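Local atomic coordinates of aminoglycoside N(3)-acetyltransferase (Enterobacter cloacae, PDB entry 6NP3), a protein that probably confers resistance to 2-deoxystreptamine antibiotics such as gentamicin, kanamycin and tobramycin by transferring an acetyl group from acetyl-CoA to their 3-amino group. Residues 58-63 with 100-105; 20-25 with 148-153; 175-180 with 261-266. All blocks are in the same frame, centred on the assembly; numbering follows the deposited sequence.

Contact 1: 58-63 with 100-105; sequences AFVSWR and AINEFI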
ATOM      1  N   ALA A  58       2.710   2.850   4.635  1.00 10.86           N
ATOM      2  CA  ALA A  58       1.753   1.759   4.539  1.00 11.07           C
ATOM      3  C   ALA A  58       0.556   2.190   3.727  1.00 10.95           C
ATOM      4  O   ALA A  58       0.101   3.323   3.849  1.00 11.63           O
ATOM      5  CB  ALA A  58       1.296   1.296   5.927  1.00 12.44           C
ATOM      6  N   PHE A  59       0.039   1.277   2.913  1.00 11.46           N
ATOM      7  CA  PHE A  59      -1.214   1.502   2.194  1.00 11.40           C
ATOM      8  C   PHE A  59      -2.377   1.131   3.113  1.00 11.39           C
ATOM      9  O   PHE A  59      -2.676  -0.048   3.319  1.00 12.65           O
ATOM     10  CB  PHE A  59      -1.209   0.689   0.908  1.00 12.03           C
ATOM     11  CG  PHE A  59      -2.534   0.659   0.203  1.00 12.14           C
ATOM     12  CD1 PHE A  59      -3.319   1.782   0.105  1.00 13.38           C
ATOM     13  CD2 PHE A  59      -2.975  -0.501  -0.389  1.00 13.53           C
ATOM     14  CE1 PHE A  59      -4.547   1.719  -0.556  1.00 14.23           C
ATOM     15  CE2 PHE A  59      -4.183  -0.553  -1.028  1.00 14.98           C
ATOM     16  CZ  PHE A  59      -4.952   0.551  -1.131  1.00 14.39           C
ATOM     17  N   VAL A  60      -3.031   2.144   3.679  1.00 11.91           N
ATOM     18  CA  VAL A  60      -4.030   1.885   4.712  1.00 12.13           C
ATOM     19  C   VAL A  60      -5.467   2.047   4.224  1.00 12.17           C
ATOM     20  O   VAL A  60      -6.383   1.450   4.799  1.00 12.87           O
ATOM     21  CB  VAL A  60      -3.792   2.702   5.998  1.00 13.06           C
ATOM     22  CG1 VAL A  60      -2.356   2.507   6.499  1.00 13.92           C
ATOM     23  CG2 VAL A  60      -4.056   4.188   5.806  1.00 13.53           C
ATOM     24  N   SER A  61      -5.676   2.844   3.185  1.00 12.05           N
ATOM     25  CA  SER A  61      -7.021   3.108   2.640  1.00 12.08           C
ATOM     26  C   SER A  61      -7.949   3.581   3.766  1.00 12.09           C
ATOM     27  O   SER A  61      -7.524   4.294   4.683  1.00 13.15           O
ATOM     28  CB  SER A  61      -7.468   1.882   1.879  1.00 12.73           C
ATOM     29  OG  SER A  61      -8.705   2.071   1.211  1.00 12.69           O
ATOM     30  N   TRP A  62      -9.228   3.221   3.669  1.00 12.59           N
ATOM     31  CA  TRP A  62     -10.280   3.772   4.521  1.00 12.71           C
ATOM     32  C   TRP A  62     -11.370   2.716   4.627  1.00 13.47           C
ATOM     33  O   TRP A  62     -11.899   2.258   3.604  1.00 14.20           O
ATOM     34  CB  TRP A  62     -10.839   5.031   3.878  1.00 14.00           C
ATOM     35  CG  TRP A  62     -11.968   5.716   4.603  1.00 13.96           C
ATOM     36  CD1 TRP A  62     -12.302   5.621   5.923  1.00 14.85           C
ATOM     37  CD2 TRP A  62     -12.879   6.630   4.030  1.00 14.19           C
ATOM     38  NE1 TRP A  62     -13.380   6.422   6.201  1.00 15.88           N
ATOM     39  CE2 TRP A  62     -13.734   7.075   5.060  1.00 15.32           C
ATOM     40  CE3 TRP A  62     -13.031   7.150   2.757  1.00 14.75           C
ATOM     41  CZ2 TRP A  62     -14.767   7.961   4.835  1.00 16.09           C
ATOM     42  CZ3 TRP A  62     -14.048   8.049   2.539  1.00 15.26           C
ATOM     43  CH2 TRP A  62     -14.901   8.451   3.575  1.00 15.91           C
ATOM     44  N   ARG A  63     -11.718   2.361   5.869  1.00 14.30           N
ATOM     45  CA  ARG A  63     -12.796   1.410   6.146  1.00 15.33           C
ATOM     46  C   ARG A  63     -14.070   1.746   5.388  1.00 15.94           C
ATOM     47  O   ARG A  63     -14.745   0.853   4.864  1.00 17.73           O
ATOM     48  CB  ARG A  63     -13.079   1.419   7.646  1.00 16.25           C
ATOM     49  CG  ARG A  63     -14.118   0.411   8.105  1.00 18.45           C
ATOM     50  CD  ARG A  63     -14.523   0.695   9.542  1.00 19.59           C
ATOM     51  NE  ARG A  63     -15.485   1.788   9.617  1.00 21.39           N
ATOM     52  CZ  ARG A  63     -16.028   2.231  10.746  1.00 21.78           C
ATOM     53  NH1 ARG A  63     -15.685   1.694  11.903  1.00 23.45           N
ATOM     54  NH2 ARG A  63     -16.900   3.225  10.716  1.00 22.62           N
ATOM     55  N   ALA A 100      -4.927  -5.967   9.439  1.00 20.17           N
ATOM     56  CA  ALA A 100      -5.301  -5.354  10.705  1.00 19.50           C
ATOM     57  C   ALA A 100      -4.175  -4.517  11.300  1.00 18.38           C
ATOM     58  O   ALA A 100      -4.433  -3.692  12.176  1.00 18.84           O
ATOM     59  CB  ALA A 100      -5.767  -6.425  11.698  1.00 21.72           C
ATOM     60  N   ILE A 101      -2.935  -4.698  10.854  1.00 17.07           N
ATOM     61  CA  ILE A 101      -1.864  -3.884  11.404  1.00 16.32           C
ATOM     62  C   ILE A 101      -2.021  -2.425  11.006  1.00 15.25           C
ATOM     63  O   ILE A 101      -1.498  -1.537  11.687  1.00 15.60           O
ATOM     64  CB  ILE A 101      -0.499  -4.450  10.970  1.00 16.58           C
ATOM     65  CG1 ILE A 101       0.574  -3.956  11.942  1.00 16.93           C
ATOM     66  CG2 ILE A 101      -0.140  -4.036   9.542  1.00 17.13           C
ATOM     67  CD1 ILE A 101       1.942  -4.513  11.684  1.00 19.16           C
ATOM     68  N   ASN A 102      -2.722  -2.142   9.906  1.00 14.94           N
ATOM     69  CA  ASN A 102      -2.690  -0.786   9.372  1.00 14.62           C
ATOM     70  C   ASN A 102      -3.379   0.210  10.286  1.00 14.71           C
ATOM     71  O   ASN A 102      -2.979   1.376  10.332  1.00 15.21           O
ATOM     72  CB  ASN A 102      -3.245  -0.776   7.953  1.00 15.04           C
ATOM     73  CG  ASN A 102      -2.274  -1.342   6.976  1.00 14.85           C
ATOM     74  OD1 ASN A 102      -1.059  -1.217   7.155  1.00 15.69           O
ATOM     75  ND2 ASN A 102      -2.788  -1.949   5.918  1.00 16.25           N
ATOM     76  N   GLU A 103      -4.403  -0.210  11.017  1.00 15.86           N
ATOM     77  CA  GLU A 103      -5.030   0.716  11.954  1.00 16.28           C
ATOM     78  C   GLU A 103      -4.082   1.077  13.089  1.00 17.07           C
ATOM     79  O   GLU A 103      -4.125   2.205  13.583  1.00 17.35           O
ATOM     80  CB  GLU A 103      -6.349   0.114  12.447  1.00 18.25           C
ATOM     81  CG  GLU A 103      -7.117   0.951  13.462  1.00 19.77           C
ATOM     82  CD  GLU A 103      -7.689   2.238  12.894  1.00 19.66           C
ATOM     83  OE1 GLU A 103      -8.398   2.953  13.646  1.00 22.37           O
ATOM     84  OE2 GLU A 103      -7.449   2.560  11.700  1.00 18.28           O
ATOM     85  N   PHE A 104      -3.206   0.146  13.485  1.00 16.69           N
ATOM     86  CA  PHE A 104      -2.193   0.448  14.489  1.00 16.41           C
ATOM     87  C   PHE A 104      -1.144   1.391  13.923  1.00 16.08           C
ATOM     88  O   PHE A 104      -0.694   2.308  14.612  1.00 17.20           O
ATOM     89  CB  PHE A 104      -1.528  -0.838  14.990  1.00 17.54           C
ATOM     90  CG  PHE A 104      -2.448  -1.731  15.769  1.00 18.50           C
ATOM     91  CD1 PHE A 104      -3.281  -2.620  15.122  1.00 19.19           C
ATOM     92  CD2 PHE A 104      -2.503  -1.658  17.150  1.00 20.51           C
ATOM     93  CE1 PHE A 104      -4.153  -3.428  15.834  1.00 20.77           C
ATOM     94  CE2 PHE A 104      -3.359  -2.466  17.867  1.00 21.86           C
ATOM     95  CZ  PHE A 104      -4.184  -3.350  17.218  1.00 21.70           C
ATOM     96  N   ILE A 105      -0.723   1.182  12.675  1.00 15.00           N
ATOM     97  CA  ILE A 105       0.226   2.107  12.060  1.00 14.37           C
ATOM     98  C   ILE A 105      -0.354   3.516  12.001  1.00 14.87           C
ATOM     99  O   ILE A 105       0.283   4.503  12.393  1.00 15.88           O
ATOM    100  CB  ILE A 105       0.638   1.592  10.665  1.00 14.24           C
ATOM    101  CG1 ILE A 105       1.432   0.284  10.790  1.00 15.20           C
ATOM    102  CG2 ILE A 105       1.452   2.652   9.935  1.00 14.18           C
ATOM    103  CD1 ILE A 105       1.830  -0.346   9.463  1.00 16.45           C
TER
HETATM  104  O   HOH W   1      -1.330  -2.406   3.213  1.00 18.43           O
HETATM  105  O   HOH W   2      -5.587  -1.179   5.687  1.00 18.74           O

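Contact 2: 20-25 with 148-153; sequences GDMVMP and ARFLAH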
ATOM      1  N   GLY A  20      17.748   3.570   9.098  1.00 13.14           N
ATOM      2  CA  GLY A  20      17.644   4.521   8.027  1.00 12.73           C
ATOM      3  C   GLY A  20      16.815   4.070   6.845  1.00 11.91           C
ATOM      4  O   GLY A  20      16.556   4.874   5.948  1.00 12.14           O
ATOM      5  N   ASP A  21      16.407   2.809   6.804  1.00 11.52           N
ATOM      6  CA  ASP A  21      15.681   2.314   5.647  1.00 11.67           C
ATOM      7  C   ASP A  21      14.289   2.944   5.551  1.00 11.44           C
ATOM      8  O   ASP A  21      13.688   3.381   6.535  1.00 11.82           O
ATOM      9  CB  ASP A  21      15.521   0.792   5.729  1.00 12.14           C
ATOM     10  CG  ASP A  21      16.766   0.008   5.319  1.00 12.93           C
ATOM     11  OD1 ASP A  21      17.764   0.597   4.889  1.00 13.86           O
ATOM     12  OD2 ASP A  21      16.693  -1.245   5.397  1.00 13.78           O
ATOM     13  N   MET A  22      13.764   2.887   4.326  1.00 10.92           N
ATOM     14  CA  MET A  22      12.414   3.296   3.944  1.00 10.69           C
ATOM     15  C   MET A  22      11.682   1.991   3.621  1.00 10.80           C
ATOM     16  O   MET A  22      11.983   1.352   2.603  1.00 11.88           O
ATOM     17  CB  MET A  22      12.532   4.162   2.686  1.00 11.30           C
ATOM     18  CG  MET A  22      11.231   4.420   1.919  1.00 12.23           C
ATOM     19  SD  MET A  22      10.113   5.605   2.618  1.00 12.79           S
ATOM     20  CE  MET A  22       9.072   4.558   3.626  1.00 12.72           C
ATOM     21  N   VAL A  23      10.736   1.584   4.472  0.83 11.01           N
ATOM     22  CA  VAL A  23      10.112   0.261   4.385  0.83 11.28           C
ATOM     23  C   VAL A  23       8.598   0.385   4.247  0.83 11.30           C
ATOM     24  O   VAL A  23       7.953   1.127   5.000  0.83 11.85           O
ATOM     25  CB  VAL A  23      10.474  -0.601   5.610  0.83 13.06           C
ATOM     26  CG1 VAL A  23       9.712  -1.912   5.630  0.83 13.67           C
ATOM     27  CG2 VAL A  23      11.960  -0.821   5.653  0.83 14.51           C
ATOM     28  N   MET A  24       8.031  -0.390   3.310  1.00 11.18           N
ATOM     29  CA  MET A  24       6.587  -0.509   3.135  1.00 10.98           C
ATOM     30  C   MET A  24       6.205  -1.937   3.489  1.00 11.10           C
ATOM     31  O   MET A  24       6.536  -2.872   2.731  1.00 11.82           O
ATOM     32  CB  MET A  24       6.186  -0.199   1.695  1.00 11.08           C
ATOM     33  CG  MET A  24       4.700  -0.295   1.456  1.00 12.31           C
ATOM     34  SD  MET A  24       4.250   0.447  -0.104  1.00 13.46           S
ATOM     35  CE  MET A  24       2.487   0.450   0.069  1.00 14.49           C
ATOM     36  N   PRO A  25       5.512  -2.158   4.593  1.00 11.61           N
ATOM     37  CA  PRO A  25       5.162  -3.519   4.993  1.00 12.25           C
ATOM     38  C   PRO A  25       3.813  -3.969   4.449  1.00 12.82           C
ATOM     39  O   PRO A  25       2.865  -3.197   4.301  1.00 13.49           O
ATOM     40  CB  PRO A  25       5.120  -3.425   6.528  1.00 13.53           C
ATOM     41  CG  PRO A  25       4.574  -2.043   6.758  1.00 14.61           C
ATOM     42  CD  PRO A  25       5.178  -1.174   5.645  1.00 12.72           C
ATOM     43  N   ALA A 148       5.062   6.771  -5.896  1.00 11.23           N
ATOM     44  CA  ALA A 148       6.118   7.316  -6.739  1.00 11.89           C
ATOM     45  C   ALA A 148       7.292   7.817  -5.906  1.00 11.38           C
ATOM     46  O   ALA A 148       8.451   7.587  -6.255  1.00 12.10           O
ATOM     47  CB  ALA A 148       5.568   8.423  -7.629  1.00 12.88           C
ATOM     48  N   ARG A 149       7.018   8.553  -4.842  1.00 11.41           N
ATOM     49  CA  ARG A 149       8.098   9.087  -4.018  1.00 11.18           C
ATOM     50  C   ARG A 149       8.834   7.981  -3.262  1.00 10.97           C
ATOM     51  O   ARG A 149      10.064   8.011  -3.157  1.00 11.67           O
ATOM     52  CB  ARG A 149       7.538  10.190  -3.119  1.00 11.36           C
ATOM     53  CG  ARG A 149       7.219  11.434  -3.930  1.00 12.26           C
ATOM     54  CD  ARG A 149       6.723  12.617  -3.084  1.00 12.67           C
ATOM     55  NE  ARG A 149       5.460  12.332  -2.421  1.00 12.35           N
ATOM     56  CZ  ARG A 149       4.263  12.416  -3.013  1.00 12.28           C
ATOM     57  NH1 ARG A 149       4.125  12.797  -4.281  1.00 13.89           N
ATOM     58  NH2 ARG A 149       3.190  12.099  -2.322  1.00 12.90           N
ATOM     59  N   PHE A 150       8.107   6.978  -2.757  1.00 10.65           N
ATOM     60  CA  PHE A 150       8.722   5.806  -2.127  1.00 10.30           C
ATOM     61  C   PHE A 150       9.721   5.139  -3.060  1.00 10.58           C
ATOM     62  O   PHE A 150      10.808   4.744  -2.641  1.00 11.28           O
ATOM     63  CB  PHE A 150       7.565   4.862  -1.756  1.00 11.05           C
ATOM     64  CG  PHE A 150       7.949   3.471  -1.345  1.00 10.37           C
ATOM     65  CD1 PHE A 150       8.463   3.224  -0.102  1.00 10.88           C
ATOM     66  CD2 PHE A 150       7.704   2.406  -2.176  1.00 11.80           C
ATOM     67  CE1 PHE A 150       8.780   1.967   0.281  1.00 11.86           C
ATOM     68  CE2 PHE A 150       8.027   1.123  -1.761  1.00 11.89           C
ATOM     69  CZ  PHE A 150       8.555   0.926  -0.537  1.00 12.01           C
ATOM     70  N   LEU A 151       9.351   5.007  -4.340  1.00 11.07           N
ATOM     71  CA  LEU A 151      10.209   4.367  -5.314  1.00 11.54           C
ATOM     72  C   LEU A 151      11.430   5.212  -5.610  1.00 12.80           C
ATOM     73  O   LEU A 151      12.455   4.668  -6.017  1.00 15.59           O
ATOM     74  CB  LEU A 151       9.474   4.146  -6.628  1.00 12.87           C
ATOM     75  CG  LEU A 151       8.361   3.109  -6.562  1.00 12.95           C
ATOM     76  CD1 LEU A 151       7.486   3.137  -7.803  1.00 14.77           C
ATOM     77  CD2 LEU A 151       8.879   1.716  -6.285  1.00 15.59           C
ATOM     78  N   ALA A 152      11.365   6.518  -5.387  1.00 11.88           N
ATOM     79  CA  ALA A 152      12.518   7.398  -5.526  1.00 12.92           C
ATOM     80  C   ALA A 152      13.351   7.495  -4.248  1.00 12.85           C
ATOM     81  O   ALA A 152      14.397   8.161  -4.251  1.00 16.08           O
ATOM     82  CB  ALA A 152      12.045   8.796  -5.970  1.00 14.56           C
ATOM     83  N   HIS A 153      12.918   6.853  -3.166  1.00 12.12           N
ATOM     84  CA  HIS A 153      13.484   7.023  -1.836  1.00 11.95           C
ATOM     85  C   HIS A 153      14.045   5.708  -1.323  1.00 12.09           C
ATOM     86  O   HIS A 153      14.008   5.424  -0.129  1.00 12.53           O
ATOM     87  CB  HIS A 153      12.408   7.547  -0.896  1.00 12.60           C
ATOM     88  CG  HIS A 153      12.917   8.196   0.350  1.00 12.83           C
ATOM     89  ND1 HIS A 153      14.048   8.985   0.409  1.00 15.37           N
ATOM     90  CD2 HIS A 153      12.391   8.195   1.593  1.00 14.57           C
ATOM     91  CE1 HIS A 153      14.187   9.453   1.642  1.00 13.93           C
ATOM     92  NE2 HIS A 153      13.191   8.991   2.376  1.00 14.39           N
TER

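Contact 3: 175-180 with 261-266; sequences AVARIE and WLEARH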
ATOM      1  N   ALA A 175       0.346   1.748 -13.957  1.00 12.10           N
ATOM      2  CA  ALA A 175       0.002   3.109 -14.332  1.00 11.63           C
ATOM      3  C   ALA A 175       0.880   3.610 -15.456  1.00 12.03           C
ATOM      4  O   ALA A 175       0.371   4.245 -16.385  1.00 12.33           O
ATOM      5  CB  ALA A 175       0.151   4.016 -13.127  1.00 12.28           C
ATOM      6  N   VAL A 176       2.169   3.275 -15.440  1.00 11.95           N
ATOM      7  CA  VAL A 176       3.076   3.838 -16.432  1.00 12.50           C
ATOM      8  C   VAL A 176       3.321   2.925 -17.627  1.00 12.64           C
ATOM      9  O   VAL A 176       3.939   3.363 -18.616  1.00 13.94           O
ATOM     10  CB  VAL A 176       4.420   4.307 -15.841  1.00 12.69           C
ATOM     11  CG1 VAL A 176       4.193   5.318 -14.712  1.00 13.98           C
ATOM     12  CG2 VAL A 176       5.283   3.140 -15.372  1.00 12.86           C
ATOM     13  N   ALA A 177       2.848   1.694 -17.588  1.00 12.95           N
ATOM     14  CA  ALA A 177       3.154   0.758 -18.660  1.00 13.31           C
ATOM     15  C   ALA A 177       2.590   1.242 -19.994  1.00 13.32           C
ATOM     16  O   ALA A 177       1.422   1.614 -20.101  1.00 13.77           O
ATOM     17  CB  ALA A 177       2.586  -0.612 -18.321  1.00 14.68           C
ATOM     18  N   ARG A 178       3.421   1.172 -21.037  1.00 13.37           N
ATOM     19  CA  ARG A 178       3.055   1.644 -22.372  1.00 14.42           C
ATOM     20  C   ARG A 178       2.417   0.488 -23.136  1.00 15.67           C
ATOM     21  O   ARG A 178       3.027  -0.157 -23.995  1.00 17.57           O
ATOM     22  CB  ARG A 178       4.295   2.145 -23.097  1.00 14.97           C
ATOM     23  CG  ARG A 178       4.916   3.343 -22.471  1.00 14.50           C
ATOM     24  CD  ARG A 178       6.291   3.617 -23.029  1.00 15.65           C
ATOM     25  NE  ARG A 178       6.843   4.866 -22.532  1.00 15.37           N
ATOM     26  CZ  ARG A 178       8.067   5.294 -22.795  1.00 15.18           C
ATOM     27  NH1 ARG A 178       8.898   4.582 -23.525  1.00 16.01           N
ATOM     28  NH2 ARG A 178       8.446   6.456 -22.324  1.00 15.85           N
ATOM     29  N   ILE A 179       1.190   0.168 -22.744  1.00 15.17           N
ATOM     30  CA  ILE A 179       0.477  -0.978 -23.287  1.00 16.16           C
ATOM     31  C   ILE A 179      -0.917  -0.537 -23.683  1.00 17.48           C
ATOM     32  O   ILE A 179      -1.467   0.429 -23.150  1.00 17.10           O
ATOM     33  CB  ILE A 179       0.399  -2.166 -22.311  1.00 16.65           C
ATOM     34  CG1 ILE A 179      -0.336  -1.783 -21.018  1.00 17.65           C
ATOM     35  CG2 ILE A 179       1.794  -2.684 -22.038  1.00 17.39           C
ATOM     36  CD1 ILE A 179      -0.439  -2.961 -20.031  1.00 18.15           C
ATOM     37  N   GLU A 180      -1.485  -1.256 -24.645  1.00 20.25           N
ATOM     38  CA  GLU A 180      -2.819  -0.964 -25.141  1.00 23.59           C
ATOM     39  C   GLU A 180      -3.877  -1.640 -24.279  1.00 21.52           C
ATOM     40  O   GLU A 180      -3.640  -2.678 -23.661  1.00 22.40           O
ATOM     41  CB  GLU A 180      -2.961  -1.443 -26.598  1.00 30.79           C
ATOM     42  CG  GLU A 180      -2.872  -2.953 -26.782  1.00 40.87           C
ATOM     43  CD  GLU A 180      -2.976  -3.409 -28.240  1.00 47.37           C
ATOM     44  OE1 GLU A 180      -3.050  -2.554 -29.144  1.00 51.37           O
ATOM     45  OE2 GLU A 180      -2.979  -4.636 -28.482  1.00 50.61           O
ATOM     46  N   TRP A 261       7.836  -6.340 -17.806  1.00 15.17           N
ATOM     47  CA  TRP A 261       7.036  -7.551 -17.934  1.00 15.13           C
ATOM     48  C   TRP A 261       5.762  -7.258 -18.708  1.00 14.82           C
ATOM     49  O   TRP A 261       5.403  -7.984 -19.648  1.00 16.00           O
ATOM     50  CB  TRP A 261       6.716  -8.065 -16.528  1.00 15.46           C
ATOM     51  CG  TRP A 261       6.072  -9.390 -16.386  1.00 15.69           C
ATOM     52  CD1 TRP A 261       6.701 -10.558 -16.065  1.00 16.68           C
ATOM     53  CD2 TRP A 261       4.676  -9.696 -16.473  1.00 16.17           C
ATOM     54  NE1 TRP A 261       5.790 -11.577 -15.967  1.00 17.52           N
ATOM     55  CE2 TRP A 261       4.539 -11.076 -16.220  1.00 17.67           C
ATOM     56  CE3 TRP A 261       3.526  -8.944 -16.760  1.00 16.36           C
ATOM     57  CZ2 TRP A 261       3.307 -11.714 -16.223  1.00 18.38           C
ATOM     58  CZ3 TRP A 261       2.304  -9.581 -16.763  1.00 17.79           C
ATOM     59  CH2 TRP A 261       2.207 -10.954 -16.504  1.00 18.75           C
ATOM     60  N   LEU A 262       5.061  -6.186 -18.329  1.00 14.15           N
ATOM     61  CA  LEU A 262       3.850  -5.782 -19.024  1.00 14.63           C
ATOM     62  C   LEU A 262       4.142  -5.387 -20.464  1.00 14.79           C
ATOM     63  O   LEU A 262       3.414  -5.784 -21.383  1.00 15.54           O
ATOM     64  CB  LEU A 262       3.183  -4.621 -18.288  1.00 14.15           C
ATOM     65  CG  LEU A 262       2.544  -5.010 -16.959  1.00 14.34           C
ATOM     66  CD1 LEU A 262       2.275  -3.766 -16.133  1.00 15.39           C
ATOM     67  CD2 LEU A 262       1.275  -5.841 -17.144  1.00 15.49           C
ATOM     68  N   GLU A 263       5.190  -4.597 -20.695  1.00 14.94           N
ATOM     69  CA  GLU A 263       5.461  -4.099 -22.048  1.00 15.32           C
ATOM     70  C   GLU A 263       5.957  -5.193 -22.989  1.00 17.34           C
ATOM     71  O   GLU A 263       5.728  -5.114 -24.205  1.00 19.03           O
ATOM     72  CB  GLU A 263       6.452  -2.936 -21.992  1.00 15.34           C
ATOM     73  CG  GLU A 263       5.779  -1.709 -21.375  1.00 14.97           C
ATOM     74  CD  GLU A 263       6.643  -0.480 -21.130  1.00 15.16           C
ATOM     75  OE1 GLU A 263       7.853  -0.489 -21.414  1.00 15.76           O
ATOM     76  OE2 GLU A 263       6.092   0.522 -20.603  1.00 14.65           O
ATOM     77  N   ALA A 264       6.566  -6.245 -22.436  1.00 16.79           N
ATOM     78  CA  ALA A 264       6.965  -7.385 -23.251  1.00 18.69           C
ATOM     79  C   ALA A 264       5.764  -8.214 -23.681  1.00 20.09           C
ATOM     80  O   ALA A 264       5.818  -8.894 -24.716  1.00 22.79           O
ATOM     81  CB  ALA A 264       7.961  -8.269 -22.490  1.00 19.54           C
ATOM     82  N   ARG A 265       4.670  -8.171 -22.926  1.00 20.21           N
ATOM     83  CA  ARG A 265       3.538  -9.057 -23.172  1.00 21.97           C
ATOM     84  C   ARG A 265       2.385  -8.400 -23.902  1.00 23.00           C
ATOM     85  O   ARG A 265       1.536  -9.116 -24.448  1.00 24.28           O
ATOM     86  CB  ARG A 265       2.996  -9.632 -21.861  1.00 23.36           C
ATOM     87  CG  ARG A 265       3.881 -10.675 -21.300  1.00 23.85           C
ATOM     88  CD  ARG A 265       3.599 -11.012 -19.864  1.00 25.46           C
ATOM     89  NE  ARG A 265       4.477 -12.107 -19.454  1.00 26.67           N
ATOM     90  CZ  ARG A 265       5.796 -12.008 -19.306  1.00 27.79           C
ATOM     91  NH1 ARG A 265       6.501 -13.068 -18.945  1.00 29.45           N
ATOM     92  NH2 ARG A 265       6.421 -10.857 -19.516  1.00 26.28           N
ATOM     93  N   HIS A 266       2.330  -7.075 -23.942  1.00 23.74           N
ATOM     94  CA  HIS A 266       1.158  -6.376 -24.440  1.00 25.44           C
ATOM     95  C   HIS A 266       1.578  -5.285 -25.414  1.00 31.01           C
ATOM     96  O   HIS A 266       2.451  -4.469 -25.109  1.00 31.69           O
ATOM     97  CB  HIS A 266       0.337  -5.870 -23.254  1.00 23.23           C
ATOM     98  CG  HIS A 266      -0.061  -6.967 -22.315  1.00 20.71           C
ATOM     99  ND1 HIS A 266      -0.964  -7.951 -22.665  1.00 20.70           N
ATOM    100  CD2 HIS A 266       0.350  -7.268 -21.062  1.00 20.34           C
ATOM    101  CE1 HIS A 266      -1.104  -8.796 -21.661  1.00 21.18           C
ATOM    102  NE2 HIS A 266      -0.318  -8.404 -20.672  1.00 20.57           N
TER

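Contact 1: 58-63 with 100-105
N102, in the first turn of helix 101-106, sets its side chain against A58 in strand 55-59 and V60 just beyond it. Its CG stands anti to its own carbonyl carbon, beside the backbone N (chi1 -75°). The amide presents its two ends to different partners. OD1 rests on the methyl of A58, 3.7 Å from its CB, in a van der Waals contact. ND2 faces the backbone: N102 ND2 is only 3.2 Å from F59 O, yet the angle is too poor for a hydrogen bond, and water takes over. One water accepts from N102 ND2 and donates to F59 O at 2.7 Å; a second accepts from the same nitrogen and donates to V60 O at 2.9 Å. The two waters link the amide nitrogen to two successive carbonyls, which would help to hold its rotation.

Here the central mixed sheet passes into the antibiotic site. Strand 55-59 runs out into the loop bearing S61, which touches the bound gentamicin, while A100, two residues before N102, contacts acetyl-CoA in another structure of this enzyme. The side chain of F59 leaves on the other side, stacked on F98 and edge-to-face with Y141.

V60 crosses N102 obliquely, its CG1 branch doing the touching, 3.7 Å from N102 CB. One turn further along the helix, I105 extends CD1 anti to CA (chi2 177°) to within 3.9 Å of A58 CB, so that I105 CD1 and N102 OD1 both meet the A58 methyl from the helix side; I105 also packs on I124 of the adjoining strand 121-124.

Contact 2: 20-25 with 148-153
Met-aromatic contacts between M22, M24 and F150 join strand 22-27 of the central sheet to helix 146-151. M22 and M24 both point toward the helix, with V23 between them turned away, and the F150 ring is held by both. M24 has an extended chain that carries its sulfur over one face of the ring, offset toward the rim, where SD lies 4.4 Å from the F150 centroid and 20° off the ring normal. Its CB comes closer still, 3.4 Å from F150 CZ.

M22 is bent at chi2 (76°) and again at chi3. M22 CG meets F150 CD1 at 3.6 Å, and its sulfur sits at the ring's edge, 5.3 Å from the centroid of F150. The same sulfur also meets the edge of the imidazole just beyond the helix, M22 SD lying 3.6 Å from H153 CD2, near the ring plane. H153 NE2 is hydrogen-bonded to OD2 of D127, a residue seen to bind magnesium in this protein, so M22 packs behind a neighbour of that site; H153 also packs edge-to-face with W130. This is a helix packed on one face of the central mixed sheet, as in alpha/beta folds.

Contact 3: 175-180 with 261-266
A177, R178 and I179 pass the last turn of helix 251-265 in an inverse gamma turn centred on R178, with I179 and H266 closest, 5.6 Å between their CA atoms. The single hydrogen bond across the contact runs from R178 N to E263 OE2, 2.8 Å long and nearly straight at 165°. It enters on the anti side of the carboxylate, 25° out of its plane. E263, extended beyond CG, reaches across to it. The start of the R178 side chain lies against the carboxylate: its CB is 3.5 Å from E263 OE2, but R178 NE stays 4.8 Å from that oxygen, leaving at most a general attraction between opposite charges.

I179 CG2 lies 3.6 Å from both L262 O and H266 O, and 3.7 Å from H266 CB. Beside it, A177 CB packs on L262 CD1 at 3.9 Å, while L262 also touches I226 of helix 222-233. H266 NE2 is hydrogen-bonded to Y214 OH. An inverse gamma turn, closed by a weak I179 N to A177 O bond, thus brings the chain leaving helix 170-176 against the end of the C-terminal helix.

In the fold
Contacts 1 and 2 are buried and share the central sheet, since strands 55-59 and 22-27 are neighbours in it. They meet directly: F59 CB is 3.8 Å from M24 CE, and I105 packs on P25. Along the chain, contact 1 is nested inside the loop closed by contact 2. Contact 3 lies nearer the surface and belongs to no sheet; its nearest atoms are about 8 Å from contact 2 and about 13 Å from contact 1. The chemistry follows: bridging waters where the strand runs toward the antibiotic pocket, sulfur over and beside aromatic rings within the helix-sheet core, and a charged side chain bound to a backbone N-H at the partly buried periphery.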